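Local coordinates for succinoglycan biosynthesis protein (Bacillus cereus ATCC 14579, PDB 3B55) that is of unsettled function but binds a calcium ion and belongs to the erythromycin esterase-like family, at residues Glu330-Gly333 with Lys334-Val337; Tyr320-Val323 with Ala324-Leu328; Asn290-Trp293 with Thr294-Leu298; Ile421-Gly424 with Lys425-Ile429; Lys282-Ile285 with Ala286-Glu289. The protein carries 1 engineered substitution. All coordinates share one frame; numbering follows the deposited sequence.

Interaction 1: Glu330-Gly333 with Lys334-Val337; sequences EYYG and KRYV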
loop_
_atom_site.group_PDB
_atom_site.type_symbol
_atom_site.label_atom_id
_atom_site.label_comp_id
_atom_site.label_asym_id
_atom_site.label_seq_id
_atom_site.Cartn_x
_atom_site.Cartn_y
_atom_site.Cartn_z
ATOM N N GLU A 330 -6.949 -8.419 11.550
ATOM C CA GLU A 330 -6.749 -9.305 12.687
ATOM C C GLU A 330 -6.252 -8.568 13.934
ATOM O O GLU A 330 -6.627 -8.901 15.058
ATOM C CB GLU A 330 -5.768 -10.417 12.282
ATOM C CG GLU A 330 -5.317 -11.347 13.401
ATOM C CD GLU A 330 -4.609 -12.581 12.859
ATOM O OE1 GLU A 330 -3.863 -12.451 11.858
ATOM O OE2 GLU A 330 -4.794 -13.675 13.433
ATOM N N TYR A 331 -5.414 -7.559 13.744
ATOM C CA TYR A 331 -4.909 -6.820 14.892
ATOM C C TYR A 331 -5.800 -5.638 15.271
ATOM O O TYR A 331 -6.044 -5.391 16.450
ATOM C CB TYR A 331 -3.481 -6.337 14.621
ATOM C CG TYR A 331 -2.894 -5.499 15.732
ATOM C CD1 TYR A 331 -3.129 -4.129 15.794
ATOM C CD2 TYR A 331 -2.113 -6.080 16.734
ATOM C CE1 TYR A 331 -2.607 -3.351 16.823
ATOM C CE2 TYR A 331 -1.583 -5.312 17.771
ATOM C CZ TYR A 331 -1.835 -3.945 17.809
ATOM O OH TYR A 331 -1.330 -3.170 18.832
ATOM N N TYR A 332 -6.307 -4.917 14.278
ATOM C CA TYR A 332 -7.141 -3.755 14.569
ATOM C C TYR A 332 -8.630 -4.005 14.739
ATOM O O TYR A 332 -9.301 -3.287 15.481
ATOM C CB TYR A 332 -6.934 -2.670 13.506
ATOM C CG TYR A 332 -5.593 -1.975 13.604
ATOM C CD1 TYR A 332 -4.512 -2.380 12.822
ATOM C CD2 TYR A 332 -5.401 -0.931 14.503
ATOM C CE1 TYR A 332 -3.272 -1.756 12.934
ATOM C CE2 TYR A 332 -4.171 -0.306 14.630
ATOM C CZ TYR A 332 -3.113 -0.722 13.847
ATOM O OH TYR A 332 -1.893 -0.112 13.999
ATOM N N GLY A 333 -9.158 -5.014 14.066
ATOM C CA GLY A 333 -10.578 -5.265 14.201
ATOM C C GLY A 333 -11.346 -4.110 13.589
ATOM O O GLY A 333 -11.086 -3.734 12.449
ATOM N N LYS A 334 -12.273 -3.522 14.339
ATOM C CA LYS A 334 -13.059 -2.422 13.804
ATOM C C LYS A 334 -12.250 -1.139 13.666
ATOM O O LYS A 334 -12.756 -0.138 13.171
ATOM C CB LYS A 334 -14.289 -2.160 14.681
ATOM C CG LYS A 334 -13.955 -1.622 16.053
ATOM C CD LYS A 334 -15.181 -1.559 16.943
ATOM C CE LYS A 334 -14.830 -0.996 18.313
ATOM N NZ LYS A 334 -15.985 -1.054 19.245
ATOM N N ARG A 335 -10.995 -1.155 14.097
ATOM C CA ARG A 335 -10.190 0.048 13.968
ATOM C C ARG A 335 -9.569 0.186 12.583
ATOM O O ARG A 335 -9.055 1.245 12.235
ATOM C CB ARG A 335 -9.118 0.107 15.058
ATOM C CG ARG A 335 -9.697 0.458 16.431
ATOM C CD ARG A 335 -8.643 1.098 17.330
ATOM N NE ARG A 335 -7.577 0.157 17.648
ATOM C CZ ARG A 335 -6.291 0.480 17.708
ATOM N NH1 ARG A 335 -5.914 1.731 17.463
ATOM N NH2 ARG A 335 -5.391 -0.445 18.018
ATOM N N TYR A 336 -9.617 -0.891 11.801
ATOM C CA TYR A 336 -9.094 -0.881 10.440
ATOM C C TYR A 336 -10.280 -0.919 9.492
ATOM O O TYR A 336 -11.121 -1.808 9.595
ATOM C CB TYR A 336 -8.215 -2.106 10.178
ATOM C CG TYR A 336 -7.741 -2.239 8.743
ATOM C CD1 TYR A 336 -7.048 -1.204 8.119
ATOM C CD2 TYR A 336 -7.981 -3.404 8.012
ATOM C CE1 TYR A 336 -6.602 -1.321 6.813
ATOM C CE2 TYR A 336 -7.540 -3.529 6.696
ATOM C CZ TYR A 336 -6.851 -2.481 6.105
ATOM O OH TYR A 336 -6.405 -2.588 4.810
ATOM N N VAL A 337 -10.358 0.054 8.591
ATOM C CA VAL A 337 -11.430 0.101 7.606
ATOM C C VAL A 337 -10.758 -0.135 6.268
ATOM O O VAL A 337 -9.730 0.467 5.969
ATOM C CB VAL A 337 -12.153 1.468 7.584
ATOM C CG1 VAL A 337 -13.039 1.561 6.353
ATOM C CG2 VAL A 337 -13.000 1.624 8.834
#
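The guanidinium of Arg-335 and the ring of Tyr-332 meet with their planes 59° apart: Tyr-332 CD2 sits 3.5 Å above the guanidinium plane, over its centre, while Arg-335 NH2 approaches the phenol ring obliquely. This NH2 is the nearest nitrogen, 3.5 Å from Tyr-332 CD2. A bend at chi3 (-65°) turns the arginine back to its tyrosine. On one face of the Tyr-332 ring lies Tyr-331 CD1, and Tyr-332 CB packs against Tyr-336 CB at 3.6 Å. This is the turn where helix 324-332 ends and the chain enters strand 336-344 of the central mixed sheet. Gly-333 leaves the helical region with a positive phi (67°), and two i to i+3 bonds close the turn: Arg-335 N to Tyr-332 O at 3.1 Å and Tyr-336 N to Gly-333 O at 3.3 Å. Farther out, the Tyr-332 hydroxyl hydrogen-bonds Glu-295 on helix 278-298 and that of Tyr-336 bonds the carbonyl of Val-310, so the buried phenol oxygens are both engaged. Arg-335 NH1 makes weak links to Ser-76 OG and Glu-295 OE2.

Interaction 2: Tyr320-Val323 with Ala324-Leu328; sequences YPKV and AGQHL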
loop_
_atom_site.group_PDB
_atom_site.type_symbol
_atom_site.label_atom_id
_atom_site.label_comp_id
_atom_site.label_asym_id
_atom_site.label_seq_id
_atom_site.Cartn_x
_atom_site.Cartn_y
_atom_site.Cartn_z
ATOM N N TYR A 320 0.481 -15.656 -2.321
ATOM C CA TYR A 320 0.569 -15.298 -0.903
ATOM C C TYR A 320 -0.223 -16.204 0.028
ATOM O O TYR A 320 -1.370 -16.557 -0.254
ATOM C CB TYR A 320 0.081 -13.859 -0.697
ATOM C CG TYR A 320 1.066 -12.783 -1.099
ATOM C CD1 TYR A 320 2.026 -12.315 -0.199
ATOM C CD2 TYR A 320 1.047 -12.242 -2.383
ATOM C CE1 TYR A 320 2.944 -11.327 -0.567
ATOM C CE2 TYR A 320 1.964 -11.258 -2.766
ATOM C CZ TYR A 320 2.908 -10.804 -1.852
ATOM O OH TYR A 320 3.808 -9.827 -2.226
ATOM N N PRO A 321 0.392 -16.615 1.147
ATOM C CA PRO A 321 -0.293 -17.478 2.111
ATOM C C PRO A 321 -1.256 -16.582 2.893
ATOM O O PRO A 321 -2.355 -16.995 3.275
ATOM C CB PRO A 321 0.851 -17.996 2.984
ATOM C CG PRO A 321 2.054 -17.906 2.069
ATOM C CD PRO A 321 1.836 -16.573 1.421
ATOM N N LYS A 322 -0.803 -15.351 3.127
ATOM C CA LYS A 322 -1.559 -14.323 3.835
ATOM C C LYS A 322 -1.073 -12.967 3.334
ATOM O O LYS A 322 0.091 -12.826 2.945
ATOM C CB LYS A 322 -1.318 -14.395 5.343
ATOM C CG LYS A 322 -1.772 -15.691 6.011
ATOM C CD LYS A 322 -1.703 -15.573 7.537
ATOM C CE LYS A 322 -2.937 -14.878 8.118
ATOM N NZ LYS A 322 -2.633 -13.623 8.867
ATOM N N VAL A 323 -1.957 -11.974 3.355
ATOM C CA VAL A 323 -1.619 -10.628 2.909
ATOM C C VAL A 323 -1.722 -9.618 4.048
ATOM O O VAL A 323 -2.400 -9.856 5.045
ATOM C CB VAL A 323 -2.531 -10.178 1.758
ATOM C CG1 VAL A 323 -2.078 -10.830 0.454
ATOM C CG2 VAL A 323 -3.958 -10.543 2.065
ATOM N N ALA A 324 -1.049 -8.484 3.880
ATOM C CA ALA A 324 -1.015 -7.429 4.886
ATOM C C ALA A 324 -2.373 -7.093 5.478
ATOM O O ALA A 324 -2.497 -6.899 6.686
ATOM C CB ALA A 324 -0.380 -6.177 4.295
ATOM N N GLY A 325 -3.383 -7.021 4.614
ATOM C CA GLY A 325 -4.733 -6.696 5.037
ATOM C C GLY A 325 -5.341 -7.661 6.034
ATOM O O GLY A 325 -6.196 -7.269 6.825
ATOM N N GLN A 326 -4.932 -8.926 6.002
ATOM C CA GLN A 326 -5.474 -9.887 6.957
ATOM C C GLN A 326 -4.849 -9.680 8.334
ATOM O O GLN A 326 -5.521 -9.838 9.356
ATOM C CB GLN A 326 -5.222 -11.317 6.489
ATOM C CG GLN A 326 -6.031 -11.699 5.268
ATOM C CD GLN A 326 -5.559 -12.994 4.663
ATOM O OE1 GLN A 326 -6.125 -14.055 4.919
ATOM N NE2 GLN A 326 -4.496 -12.920 3.874
ATOM N N HIS A 327 -3.567 -9.317 8.352
ATOM C CA HIS A 327 -2.859 -9.082 9.607
ATOM C C HIS A 327 -3.424 -7.820 10.227
ATOM O O HIS A 327 -3.619 -7.747 11.430
ATOM C CB HIS A 327 -1.356 -8.890 9.366
ATOM C CG HIS A 327 -0.712 -9.997 8.593
ATOM N ND1 HIS A 327 -0.758 -11.315 8.996
ATOM C CD2 HIS A 327 0.036 -9.973 7.463
ATOM C CE1 HIS A 327 -0.060 -12.054 8.150
ATOM N NE2 HIS A 327 0.432 -11.264 7.213
ATOM N N LEU A 328 -3.672 -6.814 9.391
ATOM C CA LEU A 328 -4.221 -5.556 9.874
ATOM C C LEU A 328 -5.617 -5.737 10.475
ATOM O O LEU A 328 -5.866 -5.297 11.595
ATOM C CB LEU A 328 -4.265 -4.529 8.746
ATOM C CG LEU A 328 -2.907 -3.967 8.326
ATOM C CD1 LEU A 328 -3.039 -3.220 7.005
ATOM C CD2 LEU A 328 -2.371 -3.063 9.419
HETATM O O HOH W 1 1.811 -12.098 5.112
#
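The imidazole of His-327 meets both Lys-322 and Val-323 obliquely, and a water lies in its plane at the edge, 2.6 Å from NE2. The same water donates to the carbonyl of Lys-322, with its oxygen 2.9 Å from Lys-322 O, and thus links the incoming loop to the first turn of helix 324-332. Val-323 occupies the N-cap position of that helix; Val-323 O receives the first helical bond, from Gln-326 N at 2.9 Å. His-327 CD2 comes within 3.4 Å of the same Val-323 O. Bends at chi3 and chi4 curl the Lys-322 chain so that its ammonium NZ comes 3.0 Å from His-327 ND1; the ion pair of this ammonium with Glu-330 OE1 is long and weak. The Tyr-288 ring of helix 278-298 also meets the imidazole, with planes at about 40°. The start of the helix is buried not far from the metal site, the Val-323 side chain lying about 10 Å from the calcium ion. Beside the N-cap, the Val-323 and Gln-326 side chains pass each other at an angle, CG2 of the valine 4.0 Å from CG of the glutamine.

Interaction 3: Asn290-Trp293 with Thr294-Leu298; sequences NAKW and TEEHL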
loop_
_atom_site.group_PDB
_atom_site.type_symbol
_atom_site.label_atom_id
_atom_site.label_comp_id
_atom_site.label_asym_id
_atom_site.label_seq_id
_atom_site.Cartn_x
_atom_site.Cartn_y
_atom_site.Cartn_z
ATOM N N ASN A 290 5.111 -2.494 9.112
ATOM C CA ASN A 290 5.486 -1.121 8.813
ATOM C C ASN A 290 4.279 -0.199 8.833
ATOM O O ASN A 290 4.385 0.953 9.243
ATOM C CB ASN A 290 6.204 -1.064 7.463
ATOM C CG ASN A 290 7.546 -1.777 7.505
ATOM O OD1 ASN A 290 8.103 -2.170 6.471
ATOM N ND2 ASN A 290 8.077 -1.944 8.713
ATOM N N ALA A 291 3.131 -0.714 8.399
ATOM C CA ALA A 291 1.901 0.064 8.394
ATOM C C ALA A 291 1.405 0.186 9.837
ATOM O O ALA A 291 0.854 1.216 10.231
ATOM C CB ALA A 291 0.857 -0.621 7.540
ATOM N N LYS A 292 1.601 -0.869 10.623
ATOM C CA LYS A 292 1.180 -0.858 12.024
ATOM C C LYS A 292 2.068 0.093 12.819
ATOM O O LYS A 292 1.581 0.880 13.633
ATOM C CB LYS A 292 1.257 -2.261 12.634
ATOM C CG LYS A 292 0.844 -2.276 14.095
ATOM C CD LYS A 292 0.538 -3.672 14.610
ATOM C CE LYS A 292 1.756 -4.324 15.228
ATOM N NZ LYS A 292 1.343 -5.462 16.101
ATOM N N TRP A 293 3.372 0.020 12.580
ATOM C CA TRP A 293 4.314 0.900 13.269
ATOM C C TRP A 293 3.925 2.384 13.064
ATOM O O TRP A 293 3.970 3.184 14.000
ATOM C CB TRP A 293 5.729 0.658 12.737
ATOM C CG TRP A 293 6.745 1.538 13.373
ATOM C CD1 TRP A 293 7.468 1.276 14.500
ATOM C CD2 TRP A 293 7.079 2.874 12.984
ATOM N NE1 TRP A 293 8.227 2.369 14.841
ATOM C CE2 TRP A 293 8.005 3.365 13.928
ATOM C CE3 TRP A 293 6.679 3.706 11.930
ATOM C CZ2 TRP A 293 8.542 4.659 13.852
ATOM C CZ3 TRP A 293 7.213 4.996 11.853
ATOM C CH2 TRP A 293 8.134 5.457 12.811
ATOM N N THR A 294 3.539 2.739 11.841
ATOM C CA THR A 294 3.156 4.112 11.514
ATOM C C THR A 294 1.960 4.589 12.338
ATOM O O THR A 294 2.007 5.638 12.965
ATOM C CB THR A 294 2.808 4.241 10.019
ATOM O OG1 THR A 294 3.928 3.818 9.234
ATOM C CG2 THR A 294 2.476 5.693 9.671
ATOM N N GLU A 295 0.880 3.818 12.309
ATOM C CA GLU A 295 -0.326 4.147 13.055
ATOM C C GLU A 295 -0.019 4.229 14.557
ATOM O O GLU A 295 -0.440 5.165 15.242
ATOM C CB GLU A 295 -1.393 3.073 12.779
ATOM C CG GLU A 295 -2.790 3.326 13.361
ATOM C CD GLU A 295 -2.845 3.172 14.873
ATOM O OE1 GLU A 295 -2.283 2.182 15.386
ATOM O OE2 GLU A 295 -3.454 4.034 15.549
ATOM N N GLU A 296 0.732 3.258 15.067
ATOM C CA GLU A 296 1.048 3.236 16.488
ATOM C C GLU A 296 1.958 4.372 16.950
ATOM O O GLU A 296 1.818 4.853 18.074
ATOM C CB GLU A 296 1.656 1.883 16.880
ATOM C CG GLU A 296 0.747 0.696 16.600
ATOM C CD GLU A 296 1.137 -0.552 17.385
ATOM O OE1 GLU A 296 2.291 -1.010 17.245
ATOM O OE2 GLU A 296 0.282 -1.078 18.134
ATOM N N HIS A 297 2.881 4.807 16.097
ATOM C CA HIS A 297 3.788 5.882 16.479
ATOM C C HIS A 297 3.464 7.254 15.908
ATOM O O HIS A 297 3.804 8.257 16.519
ATOM C CB HIS A 297 5.229 5.534 16.102
ATOM C CG HIS A 297 5.773 4.346 16.832
ATOM N ND1 HIS A 297 5.356 3.059 16.568
ATOM C CD2 HIS A 297 6.675 4.252 17.837
ATOM C CE1 HIS A 297 5.974 2.222 17.384
ATOM N NE2 HIS A 297 6.779 2.920 18.164
ATOM N N LEU A 298 2.799 7.314 14.758
ATOM C CA LEU A 298 2.488 8.606 14.150
ATOM C C LEU A 298 1.011 8.974 14.066
ATOM O O LEU A 298 0.682 10.102 13.720
ATOM C CB LEU A 298 3.130 8.698 12.758
ATOM C CG LEU A 298 4.634 8.406 12.711
ATOM C CD1 LEU A 298 5.142 8.611 11.295
ATOM C CD2 LEU A 298 5.393 9.314 13.684
#
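With CG anti to the backbone N (chi1 179°), the Trp-293 indole is carried forward along the helix, where the His-297 ring, its CG beside its own backbone N (chi1 -64°), leans back over it. The result is an offset stack: the imidazole lies on the five-membered ring of the indole with centroids 3.9 Å apart and planes at 15°. His-297 CB extends the cover as a CH-pi contact over the six-membered ring. The imidazole is also fixed in rotation, because ND1 donates in its ring plane to a lone pair of Trp-293 O at 2.9 Å, and His-297 N gives that carbonyl its second, regular helical bond. These are i to i+4 relations in the C-terminal turns of helix 278-298, which packs on strands 109-112, 167-172 and 301-306 through Thr-294 and its neighbours. The threonine doubles a bond too: OG1 donates to Asn-290 O at 2.9 Å alongside the Thr-294 N bond, satisfying a buried hydroxyl. Trp-293 CZ3 touches Leu-298 CD1 at 4.2 Å, and Trp-254 of helix 250-268 meets the indole edge-to-face. Lys-292 NZ stays 4.7 Å from Glu-296 OE1, probably a mild attraction; the lysine also makes a cation-pi contact with Tyr-331.

Interaction 4: Ile421-Gly424 with Lys425-Ile429; sequences ISLG and KAFDI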
loop_
_atom_site.group_PDB
_atom_site.type_symbol
_atom_site.label_atom_id
_atom_site.label_comp_id
_atom_site.label_asym_id
_atom_site.label_seq_id
_atom_site.Cartn_x
_atom_site.Cartn_y
_atom_site.Cartn_z
ATOM N N ILE A 421 -13.362 -14.271 -4.947
ATOM C CA ILE A 421 -13.283 -13.492 -3.723
ATOM C C ILE A 421 -14.680 -13.214 -3.209
ATOM O O ILE A 421 -15.636 -13.228 -3.978
ATOM C CB ILE A 421 -12.571 -12.124 -3.988
ATOM C CG1 ILE A 421 -12.273 -11.407 -2.668
ATOM C CG2 ILE A 421 -13.472 -11.210 -4.840
ATOM C CD1 ILE A 421 -11.605 -10.065 -2.861
ATOM N N SER A 422 -14.784 -12.973 -1.904
ATOM C CA SER A 422 -16.050 -12.634 -1.259
ATOM C C SER A 422 -15.914 -11.134 -1.012
ATOM O O SER A 422 -15.239 -10.700 -0.071
ATOM C CB SER A 422 -16.190 -13.373 0.064
ATOM O OG SER A 422 -16.138 -14.763 -0.165
ATOM N N LEU A 423 -16.533 -10.342 -1.876
ATOM C CA LEU A 423 -16.434 -8.895 -1.773
ATOM C C LEU A 423 -16.807 -8.341 -0.411
ATOM O O LEU A 423 -16.113 -7.469 0.111
ATOM C CB LEU A 423 -17.282 -8.232 -2.857
ATOM C CG LEU A 423 -16.828 -6.820 -3.234
ATOM C CD1 LEU A 423 -15.391 -6.866 -3.758
ATOM C CD2 LEU A 423 -17.763 -6.259 -4.286
ATOM N N GLY A 424 -17.905 -8.834 0.153
ATOM C CA GLY A 424 -18.344 -8.367 1.456
ATOM C C GLY A 424 -17.356 -8.670 2.571
ATOM O O GLY A 424 -17.325 -7.967 3.577
ATOM N N LYS A 425 -16.549 -9.713 2.408
ATOM C CA LYS A 425 -15.576 -10.058 3.440
ATOM C C LYS A 425 -14.247 -9.335 3.231
ATOM O O LYS A 425 -13.566 -8.989 4.191
ATOM C CB LYS A 425 -15.349 -11.568 3.471
ATOM C CG LYS A 425 -16.622 -12.358 3.764
ATOM C CD LYS A 425 -16.350 -13.846 3.970
ATOM C CE LYS A 425 -17.663 -14.607 4.115
ATOM N NZ LYS A 425 -17.494 -15.988 4.659
ATOM N N ALA A 426 -13.891 -9.100 1.975
ATOM C CA ALA A 426 -12.642 -8.428 1.654
ATOM C C ALA A 426 -12.662 -6.925 1.934
ATOM O O ALA A 426 -11.669 -6.370 2.414
ATOM C CB ALA A 426 -12.294 -8.670 0.198
ATOM N N PHE A 427 -13.786 -6.269 1.649
ATOM C CA PHE A 427 -13.881 -4.826 1.851
ATOM C C PHE A 427 -15.122 -4.328 2.579
ATOM O O PHE A 427 -16.216 -4.889 2.449
ATOM C CB PHE A 427 -13.827 -4.101 0.507
ATOM C CG PHE A 427 -12.620 -4.423 -0.322
ATOM C CD1 PHE A 427 -11.364 -3.938 0.033
ATOM C CD2 PHE A 427 -12.741 -5.202 -1.471
ATOM C CE1 PHE A 427 -10.235 -4.222 -0.753
ATOM C CE2 PHE A 427 -11.621 -5.492 -2.265
ATOM C CZ PHE A 427 -10.365 -5.001 -1.904
ATOM N N ASP A 428 -14.942 -3.245 3.327
ATOM C CA ASP A 428 -16.032 -2.611 4.057
ATOM C C ASP A 428 -16.678 -1.599 3.106
ATOM O O ASP A 428 -17.882 -1.373 3.143
ATOM C CB ASP A 428 -15.500 -1.854 5.285
ATOM C CG ASP A 428 -14.756 -2.753 6.259
ATOM O OD1 ASP A 428 -15.335 -3.781 6.689
ATOM O OD2 ASP A 428 -13.595 -2.431 6.599
ATOM N N ILE A 429 -15.868 -0.998 2.241
ATOM C CA ILE A 429 -16.371 0.011 1.312
ATOM C C ILE A 429 -15.838 -0.192 -0.097
ATOM O O ILE A 429 -14.637 -0.391 -0.285
ATOM C CB ILE A 429 -15.973 1.417 1.805
ATOM C CG1 ILE A 429 -16.531 1.627 3.220
ATOM C CG2 ILE A 429 -16.498 2.501 0.839
ATOM C CD1 ILE A 429 -15.966 2.838 3.938
#
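A single helical turn, 423-426, carries this mostly buried local packing; it joins strand 418-421 of a small two-stranded antiparallel sheet to strand 429-433 of the main mixed sheet. Ser-422 stands at the N-cap, but its hydroxyl makes no capping bond, and the turn is held through its carbonyl instead. Ser-422 O accepts from two amides, Ala-426 N at 2.9 Å and Lys-425 N at 3.0 Å. A further bond, Phe-427 N to Leu-423 O at 3.0 Å, carries the helical pattern up to Phe-427, where the backbone leaves helical angles. Around this core the side chains pair across the turn. The aliphatic part of Lys-425 runs extended past Ser-422, its CG 3.9 Å from the serine CB. Leu-423 and Phe-427 cross at a slant, with Leu-423 CD1 in the plane of the phenyl ring at its edge, 3.9 Å from CD2. Tyr-371 OH hydrogen-bonds both Ile-421 O and Leu-423 N at the entry, while Asp-428 at the exit accepts from Ser-338 N. Packing is tightest where the straight Ile-421 side chain (chi1 -170°, chi2 -179°) brings CD1 to 3.4 Å from Ala-426 CB.

Interaction 5: Lys282-Ile285 with Ala286-Glu289; sequences KHDI and AMYE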
loop_
_atom_site.group_PDB
_atom_site.type_symbol
_atom_site.label_atom_id
_atom_site.label_comp_id
_atom_site.label_asym_id
_atom_site.label_seq_id
_atom_site.Cartn_x
_atom_site.Cartn_y
_atom_site.Cartn_z
ATOM N N LYS A 282 6.369 -13.665 4.596
ATOM C CA LYS A 282 7.230 -12.705 5.267
ATOM C C LYS A 282 7.126 -11.339 4.609
ATOM O O LYS A 282 7.230 -10.318 5.285
ATOM C CB LYS A 282 8.693 -13.164 5.238
ATOM C CG LYS A 282 8.986 -14.428 6.039
ATOM C CD LYS A 282 10.491 -14.632 6.175
ATOM C CE LYS A 282 10.855 -16.000 6.730
ATOM N NZ LYS A 282 10.780 -17.062 5.689
ATOM N N HIS A 283 6.921 -11.312 3.294
ATOM C CA HIS A 283 6.822 -10.035 2.603
ATOM C C HIS A 283 5.686 -9.200 3.172
ATOM O O HIS A 283 5.906 -8.075 3.606
ATOM C CB HIS A 283 6.595 -10.211 1.099
ATOM C CG HIS A 283 6.512 -8.913 0.350
ATOM N ND1 HIS A 283 5.533 -8.652 -0.587
ATOM C CD2 HIS A 283 7.272 -7.792 0.419
ATOM C CE1 HIS A 283 5.690 -7.427 -1.058
ATOM N NE2 HIS A 283 6.737 -6.883 -0.464
ATOM N N ASP A 284 4.475 -9.749 3.195
ATOM C CA ASP A 284 3.350 -8.973 3.701
ATOM C C ASP A 284 3.292 -8.854 5.216
ATOM O O ASP A 284 2.591 -7.998 5.738
ATOM C CB ASP A 284 2.034 -9.506 3.138
ATOM C CG ASP A 284 1.631 -8.791 1.848
ATOM O OD1 ASP A 284 2.539 -8.418 1.068
ATOM O OD2 ASP A 284 0.416 -8.592 1.605
ATOM N N ILE A 285 4.015 -9.715 5.924
ATOM C CA ILE A 285 4.046 -9.595 7.368
ATOM C C ILE A 285 4.797 -8.274 7.605
ATOM O O ILE A 285 4.363 -7.436 8.387
ATOM C CB ILE A 285 4.796 -10.779 8.024
ATOM C CG1 ILE A 285 3.824 -11.952 8.187
ATOM C CG2 ILE A 285 5.399 -10.357 9.357
ATOM C CD1 ILE A 285 4.410 -13.146 8.912
ATOM N N ALA A 286 5.901 -8.087 6.887
ATOM C CA ALA A 286 6.711 -6.878 6.999
ATOM C C ALA A 286 5.921 -5.616 6.626
ATOM O O ALA A 286 5.971 -4.621 7.347
ATOM C CB ALA A 286 7.955 -6.998 6.106
HETATM N N MSE A 287 5.214 -5.644 5.498
HETATM C CA MSE A 287 4.428 -4.479 5.076
HETATM C C MSE A 287 3.404 -4.141 6.151
HETATM O O MSE A 287 3.143 -2.970 6.433
HETATM C CB MSE A 287 3.700 -4.747 3.751
HETATM C CG MSE A 287 4.622 -5.044 2.571
HETATM SE SE MSE A 287 4.019 -4.241 0.893
HETATM C CE MSE A 287 2.566 -5.443 0.479
ATOM N N TYR A 288 2.827 -5.184 6.737
ATOM C CA TYR A 288 1.832 -5.061 7.803
ATOM C C TYR A 288 2.461 -4.367 8.998
ATOM O O TYR A 288 1.889 -3.424 9.551
ATOM C CB TYR A 288 1.349 -6.457 8.227
ATOM C CG TYR A 288 0.929 -6.578 9.678
ATOM C CD1 TYR A 288 -0.168 -5.871 10.173
ATOM C CD2 TYR A 288 1.616 -7.421 10.554
ATOM C CE1 TYR A 288 -0.571 -6.000 11.502
ATOM C CE2 TYR A 288 1.216 -7.562 11.891
ATOM C CZ TYR A 288 0.122 -6.848 12.357
ATOM O OH TYR A 288 -0.287 -6.972 13.670
ATOM N N GLU A 289 3.642 -4.851 9.386
ATOM C CA GLU A 289 4.376 -4.314 10.530
ATOM C C GLU A 289 4.735 -2.850 10.334
ATOM O O GLU A 289 4.667 -2.058 11.273
ATOM C CB GLU A 289 5.664 -5.119 10.779
ATOM C CG GLU A 289 5.441 -6.573 11.168
ATOM C CD GLU A 289 6.727 -7.272 11.607
ATOM O OE1 GLU A 289 7.828 -6.776 11.267
ATOM O OE2 GLU A 289 6.635 -8.328 12.275
#
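Four successive i to i+4 bonds, from Ala-286 N to Lys-282 O through to Glu-289 N to Ile-285 O (the latter 2.9 Å), make this a regular stretch of alpha-helix. It belongs to the first half of helix 278-298, which comes near the calcium site at Met-287: this side chain is about 4 Å from that of the calcium ligand Glu-113 and about 7 Å from the metal. Met-287 is a selenomethionine, bent at chi2 and chi3 so that it slants across both His-283 and Asp-284. Its CG lies over one face of the imidazole, 4.1 Å above the plane and towards the rim, while the selenium stands obliquely, 4.5 Å from the ring centroid. The methyl CE closes tightly on the carboxylate, 3.0 Å from Asp-284 OD1. Outside partners fix these polar groups: His-283 ND1 is hydrogen-bonded to Tyr-320 OH and His-283 NE2 to Asp-172 OD1, whereas Asp-284 OD2 takes both Ala-324 N and His-309 ND1. The bond from Ala-324 N ties helix 278-298 to the start of helix 324-332. On another flank Ile-285 and Glu-289 run side by side, CG2 of the isoleucine 3.8 Å from OE2, with Glu-289 OE1 held by Gln-264. Tyr-288 packs its CB on the preceding turn, 3.2 Å from Ile-285 O.

In the fold
In chain order the contacts run 5, 3, 2, 1, 4; each is local, within a few residues, and closes no long loop, and none crosses or encloses another. Interactions 5 and 3 adjoin end to end along helix 278-298, and interactions 2 and 1 stand at the two ends of helix 324-332. These helices lie against each other, interaction 2 meeting interaction 5 at the N-terminal end of helix 324-332 and interaction 1 meeting interaction 3 at its C-terminal end. Interaction 1 then delivers the chain into strand 336-344. Interaction 4 comes much later, yet touches interaction 1 where Val-337 packs on Asp-428 and Ile-429, as strand 429-433 runs beside strand 336-344.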